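Local coordinates for protein putative S41 protease (Bacteroides fragilis NCTC 9343, PDB 3K50) that is uncharacterised in function but probably cleaves peptide bonds as a serine peptidase of family S41, with a PDZ-like domain beside its peptidase domain, at residues S21-E26 with R31-P36; Y81-L84 with Y90-L93. All blocks are in the same frame, centred on the assembly; numbering follows the deposited sequence. Where two conformers were deposited one is given.

Interaction 1 (S21-E26 with R31-P36); sequences SVMRQE and RDMPSP
The guanidinium group of Arg24 lies sandwiched between selenomethionine Met33 and Pro36. Methyl CE of Met33 sits over the centre of one face, 3.8 Å from Arg24 CZ, while the Pro36 ring covers the opposite face, shifted toward the rim, with its CG 3.6 Å from Arg24 NH2. Between these two apolar lids the edge of the group is left for polar partners. Arg24 NH2 donates to Pro34 O over 3.1 Å, and the bond is nearly straight (162° at the hydrogen), lying close to both the guanidinium plane and the carbonyl plane. Arg24 NH1 gives a hydrogen to water 1, which in turn donates to Met33 O at 2.9 Å. NE turns back to its own helix in a salt bridge with Asp20, which helps to fix the rotation of the group. A chain extended from CG to NE (chi2 -176°) carries the guanidinium out from the helix to the loop. Met33 reaches the other way: the bend at chi3 (63°) turns methyl CE over the guanidinium, while SE lies 3.8 Å from Arg24 CG, and CE also meets CB of selenomethionine Met23 at 4.0 Å. Beyond that, Met23 packs on Phe48 and Leu49 of helix 45-52 and on Leu344 of strand 342-352. This is surface packing within the sequence range of the peptidase S41 N-terminal domain, where an arginine of helix 18-26 hydrogen-bonds one carbonyl of the Met33-Pro36 loop and reaches the preceding one through a water.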
loop_
_atom_site.group_PDB
_atom_site.type_symbol
_atom_site.label_atom_id
_atom_site.label_comp_id
_atom_site.label_asym_id
_atom_site.label_seq_id
_atom_site.Cartn_x
_atom_site.Cartn_y
_atom_site.Cartn_z
ATOM N N SER A 21 -29.463 1.054 2.695
ATOM C CA SER A 21 -29.904 -0.274 2.304
ATOM C C SER A 21 -28.746 -1.213 2.025
ATOM O O SER A 21 -28.713 -2.264 2.624
ATOM C CB SER A 21 -30.866 -0.200 1.118
ATOM O OG SER A 21 -30.268 0.478 0.042
ATOM N N VAL A 22 -27.802 -0.848 1.151
ATOM C CA VAL A 22 -26.650 -1.674 0.900
ATOM C C VAL A 22 -25.941 -2.006 2.232
ATOM O O VAL A 22 -25.487 -3.124 2.401
ATOM C CB VAL A 22 -25.704 -1.036 -0.136
ATOM C CG1 VAL A 22 -25.193 0.301 0.366
ATOM C CG2 VAL A 22 -24.541 -1.997 -0.451
HETATM N N MSE A 23 -25.899 -1.074 3.196
HETATM C CA MSE A 23 -25.210 -1.352 4.467
HETATM C C MSE A 23 -26.016 -2.312 5.348
HETATM O O MSE A 23 -25.488 -3.231 5.916
HETATM C CB MSE A 23 -24.919 -0.043 5.257
HETATM C CG MSE A 23 -23.727 0.737 4.705
HETATM SE SE MSE A 23 -23.359 2.341 5.791
HETATM C CE MSE A 23 -22.592 1.491 7.392
ATOM N N ARG A 24 -27.310 -2.086 5.471
ATOM C CA ARG A 24 -28.102 -2.947 6.342
ATOM C C ARG A 24 -28.085 -4.421 5.796
ATOM O O ARG A 24 -28.184 -5.357 6.562
ATOM C CB ARG A 24 -29.498 -2.333 6.606
ATOM C CG ARG A 24 -29.379 -1.129 7.541
ATOM C CD ARG A 24 -30.687 -0.461 7.974
ATOM N NE ARG A 24 -30.487 0.764 8.768
ATOM C CZ ARG A 24 -30.175 0.816 10.060
ATOM N NH1 ARG A 24 -30.018 -0.277 10.788
ATOM N NH2 ARG A 24 -30.022 1.994 10.640
ATOM N N GLN A 25 -27.888 -4.611 4.491
ATOM C CA GLN A 25 -27.863 -5.942 3.934
ATOM C C GLN A 25 -26.469 -6.552 3.967
ATOM O O GLN A 25 -26.322 -7.718 4.330
ATOM C CB GLN A 25 -28.398 -5.941 2.481
ATOM C CG GLN A 25 -28.203 -7.311 1.710
ATOM C CD GLN A 25 -28.809 -8.579 2.397
ATOM O OE1 GLN A 25 -28.182 -9.648 2.400
ATOM N NE2 GLN A 25 -30.009 -8.447 2.988
ATOM N N GLU A 26 -25.448 -5.769 3.618
ATOM C CA GLU A 26 -24.114 -6.305 3.355
ATOM C C GLU A 26 -23.017 -6.072 4.382
ATOM O O GLU A 26 -21.987 -6.715 4.310
ATOM C CB GLU A 26 -23.580 -5.669 2.069
ATOM C CG GLU A 26 -24.461 -5.755 0.854
ATOM C CD GLU A 26 -24.575 -7.148 0.267
ATOM O OE1 GLU A 26 -23.841 -8.039 0.681
ATOM O OE2 GLU A 26 -25.407 -7.346 -0.633
ATOM N N ARG A 31 -25.572 -5.239 12.678
ATOM C CA ARG A 31 -26.299 -5.241 13.937
ATOM C C ARG A 31 -25.900 -4.122 14.903
ATOM O O ARG A 31 -26.621 -3.841 15.869
ATOM C CB ARG A 31 -26.076 -6.577 14.646
ATOM C CG ARG A 31 -26.783 -7.779 14.031
ATOM C CD ARG A 31 -26.465 -9.002 14.899
ATOM N NE ARG A 31 -27.171 -10.170 14.419
ATOM C CZ ARG A 31 -28.446 -10.447 14.677
ATOM N NH1 ARG A 31 -29.173 -9.638 15.419
ATOM N NH2 ARG A 31 -29.011 -11.532 14.169
ATOM N N ASP A 32 -24.725 -3.550 14.662
ATOM C CA ASP A 32 -24.132 -2.526 15.505
ATOM C C ASP A 32 -24.228 -1.133 14.876
ATOM O O ASP A 32 -23.622 -0.190 15.362
ATOM C CB ASP A 32 -22.676 -2.913 15.801
ATOM C CG ASP A 32 -22.580 -4.138 16.659
ATOM O OD1 ASP A 32 -23.118 -4.108 17.781
ATOM O OD2 ASP A 32 -21.978 -5.129 16.209
HETATM N N MSE A 33 -25.008 -0.997 13.817
HETATM C CA MSE A 33 -25.281 0.317 13.304
HETATM C C MSE A 33 -26.256 1.017 14.230
HETATM O O MSE A 33 -27.043 0.364 14.908
HETATM C CB MSE A 33 -25.932 0.278 11.907
HETATM C CG MSE A 33 -25.021 -0.240 10.804
HETATM SE SE MSE A 33 -25.962 -0.661 9.150
HETATM C CE MSE A 33 -26.605 1.165 8.722
ATOM N N PRO A 34 -26.148 2.349 14.344
ATOM C CA PRO A 34 -27.187 3.183 15.030
ATOM C C PRO A 34 -28.583 2.906 14.523
ATOM O O PRO A 34 -28.740 2.408 13.413
ATOM C CB PRO A 34 -26.793 4.607 14.654
ATOM C CG PRO A 34 -25.270 4.532 14.520
ATOM C CD PRO A 34 -24.934 3.116 14.026
ATOM N N SER A 35 -29.594 3.144 15.349
ATOM C CA SER A 35 -30.984 2.947 14.885
ATOM C C SER A 35 -31.381 3.910 13.740
ATOM O O SER A 35 -30.901 5.057 13.697
ATOM C CB SER A 35 -32.009 3.076 16.036
ATOM O OG SER A 35 -32.212 1.822 16.692
ATOM N N PRO A 36 -32.236 3.438 12.805
ATOM C CA PRO A 36 -32.691 4.304 11.724
ATOM C C PRO A 36 -33.142 5.660 12.252
ATOM O O PRO A 36 -34.085 5.728 13.037
ATOM C CB PRO A 36 -33.873 3.525 11.112
ATOM C CG PRO A 36 -33.531 2.097 11.356
ATOM C CD PRO A 36 -32.803 2.077 12.682
HETATM O O HOH W 1 -29.596 -0.532 13.994
#

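Interaction 2 (Y81-L84 with Y90-L93); sequences YKVL and YNAL
Tyr90 lays its side chain along the neighbouring strand, its CD2-CE2 side following first the backbone of Tyr81 and Lys82 and then the lysine side chain. CB stands 3.5 Å from Tyr81 O, the carbonyl that Tyr90 CA also approaches in a CA-H...O contact, and CG lies 4.0 Å from the same oxygen. With CG set beside its own backbone N (chi1 -67°), the ring runs on past the peptide link: CD2 is 3.6 Å from Tyr81 C and nearly as close to Lys82 N. Farther out, CE2 and CZ meet the aliphatic part of the lysine, CE2 lying 3.8 Å from Lys82 CD. At the tip, OH is 3.5 Å from Lys82 NZ; NZ is hydrogen-bonded to Asp87 O in the turn. The lysine reaches the ring through a bend at chi2 (84°), crossing it at a slant. Beside them the strands are joined by backbone hydrogen bonds, Tyr81 N to Asn91 O and Asn91 N to Tyr81 O, the latter 2.8 Å long. Tyr81 and Asn91 project from the same face of the sheet, where Tyr81 CE1 touches Leu93 CB at 4.1 Å and the tyrosine ring packs edge-to-face with Trp113. Val83 CG2 fits against both Tyr90 C and the Asn91 amide, 3.5 Å from ND2, and water 2 links that ND2 to Lys82 O. Tyr81 with Asn91 forms a hydrogen-bonded pair and Lys82 with Tyr90 a non-hydrogen-bonded one, the alternation of an antiparallel beta hairpin, here at the edge of a five-stranded sheet whose strands 90-97, 113-117 and 136-146 overlap the PDZ sequence range.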
loop_
_atom_site.group_PDB
_atom_site.type_symbol
_atom_site.label_atom_id
_atom_site.label_comp_id
_atom_site.label_asym_id
_atom_site.label_seq_id
_atom_site.Cartn_x
_atom_site.Cartn_y
_atom_site.Cartn_z
ATOM N N TYR A 81 9.950 19.337 3.781
ATOM C CA TYR A 81 10.861 19.647 4.878
ATOM C C TYR A 81 11.178 21.118 4.778
ATOM O O TYR A 81 11.451 21.621 3.688
ATOM C CB TYR A 81 12.190 18.876 4.770
ATOM C CG TYR A 81 12.070 17.442 5.092
ATOM C CD1 TYR A 81 11.495 16.561 4.183
ATOM C CD2 TYR A 81 12.518 16.934 6.309
ATOM C CE1 TYR A 81 11.347 15.240 4.475
ATOM C CE2 TYR A 81 12.350 15.592 6.616
ATOM C CZ TYR A 81 11.783 14.750 5.670
ATOM O OH TYR A 81 11.639 13.409 5.918
ATOM N N LYS A 82 11.183 21.798 5.918
ATOM C CA LYS A 82 11.454 23.234 5.991
ATOM C C LYS A 82 12.857 23.572 5.476
ATOM O O LYS A 82 13.812 22.860 5.797
ATOM C CB LYS A 82 11.329 23.676 7.452
ATOM C CG LYS A 82 11.176 25.156 7.678
ATOM C CD LYS A 82 9.727 25.558 7.522
ATOM C CE LYS A 82 9.551 27.050 7.718
ATOM N NZ LYS A 82 8.113 27.409 7.855
ATOM N N VAL A 83 12.978 24.636 4.673
ATOM C CA VAL A 83 14.269 25.084 4.125
ATOM C C VAL A 83 15.084 25.922 5.143
ATOM O O VAL A 83 14.508 26.637 5.993
ATOM C CB VAL A 83 14.091 25.904 2.812
ATOM C CG1 VAL A 83 15.423 26.577 2.350
ATOM C CG2 VAL A 83 13.563 25.046 1.721
ATOM N N LEU A 84 16.420 25.814 5.025
ATOM C CA LEU A 84 17.403 26.520 5.871
ATOM C C LEU A 84 17.167 28.030 5.963
ATOM O O LEU A 84 17.452 28.792 5.022
ATOM C CB LEU A 84 18.841 26.280 5.375
ATOM N N TYR A 90 10.081 25.296 1.520
ATOM C CA TYR A 90 10.218 23.880 1.834
ATOM C C TYR A 90 10.861 23.184 0.681
ATOM O O TYR A 90 10.728 23.622 -0.441
ATOM C CB TYR A 90 8.849 23.233 2.042
ATOM C CG TYR A 90 8.092 23.707 3.245
ATOM C CD1 TYR A 90 7.362 24.902 3.228
ATOM C CD2 TYR A 90 8.063 22.932 4.396
ATOM C CE1 TYR A 90 6.663 25.321 4.371
ATOM C CE2 TYR A 90 7.394 23.327 5.503
ATOM C CZ TYR A 90 6.714 24.526 5.502
ATOM O OH TYR A 90 6.041 24.853 6.637
ATOM N N ASN A 91 11.557 22.095 0.981
ATOM C CA ASN A 91 12.121 21.190 -0.024
ATOM C C ASN A 91 11.253 19.936 -0.044
ATOM O O ASN A 91 10.842 19.462 1.013
ATOM C CB ASN A 91 13.561 20.827 0.312
ATOM C CG ASN A 91 14.504 21.982 0.135
ATOM O OD1 ASN A 91 14.404 22.709 -0.829
ATOM N ND2 ASN A 91 15.465 22.132 1.058
ATOM N N ALA A 92 10.960 19.409 -1.236
ATOM C CA ALA A 92 10.146 18.206 -1.373
ATOM C C ALA A 92 11.005 16.944 -1.658
ATOM O O ALA A 92 11.580 16.804 -2.744
ATOM C CB ALA A 92 9.072 18.390 -2.462
ATOM N N LEU A 93 11.080 16.040 -0.684
ATOM C CA LEU A 93 11.835 14.805 -0.806
ATOM C C LEU A 93 10.976 13.769 -1.534
ATOM O O LEU A 93 9.916 13.398 -1.034
ATOM C CB LEU A 93 12.235 14.254 0.583
ATOM C CG LEU A 93 12.926 12.895 0.616
ATOM C CD1 LEU A 93 14.143 12.903 -0.287
ATOM C CD2 LEU A 93 13.345 12.453 2.042
HETATM O O HOH W 2 15.340 20.873 3.822
#

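In the fold
Interactions 1 and 2 follow one another along the chain, the first closing before the second opens, and they share no helix or sheet. Their centres are 46 Å apart and their nearest atoms about 36 Å, so neither touches the other. Each is local to its own part of the fold: residues 21-26 and 31-36 lie beside helix 45-52 and the curled antiparallel sheet with strand 342-352, residues 81-84 and 90-93 at one edge of the separate sheet overlapping the PDZ range. Both lie outside the mixed sheet of strands 176-184 to 368-369, much of which falls in the peptidase S41 sequence range, so they probably concern accessory parts and not the catalytic core.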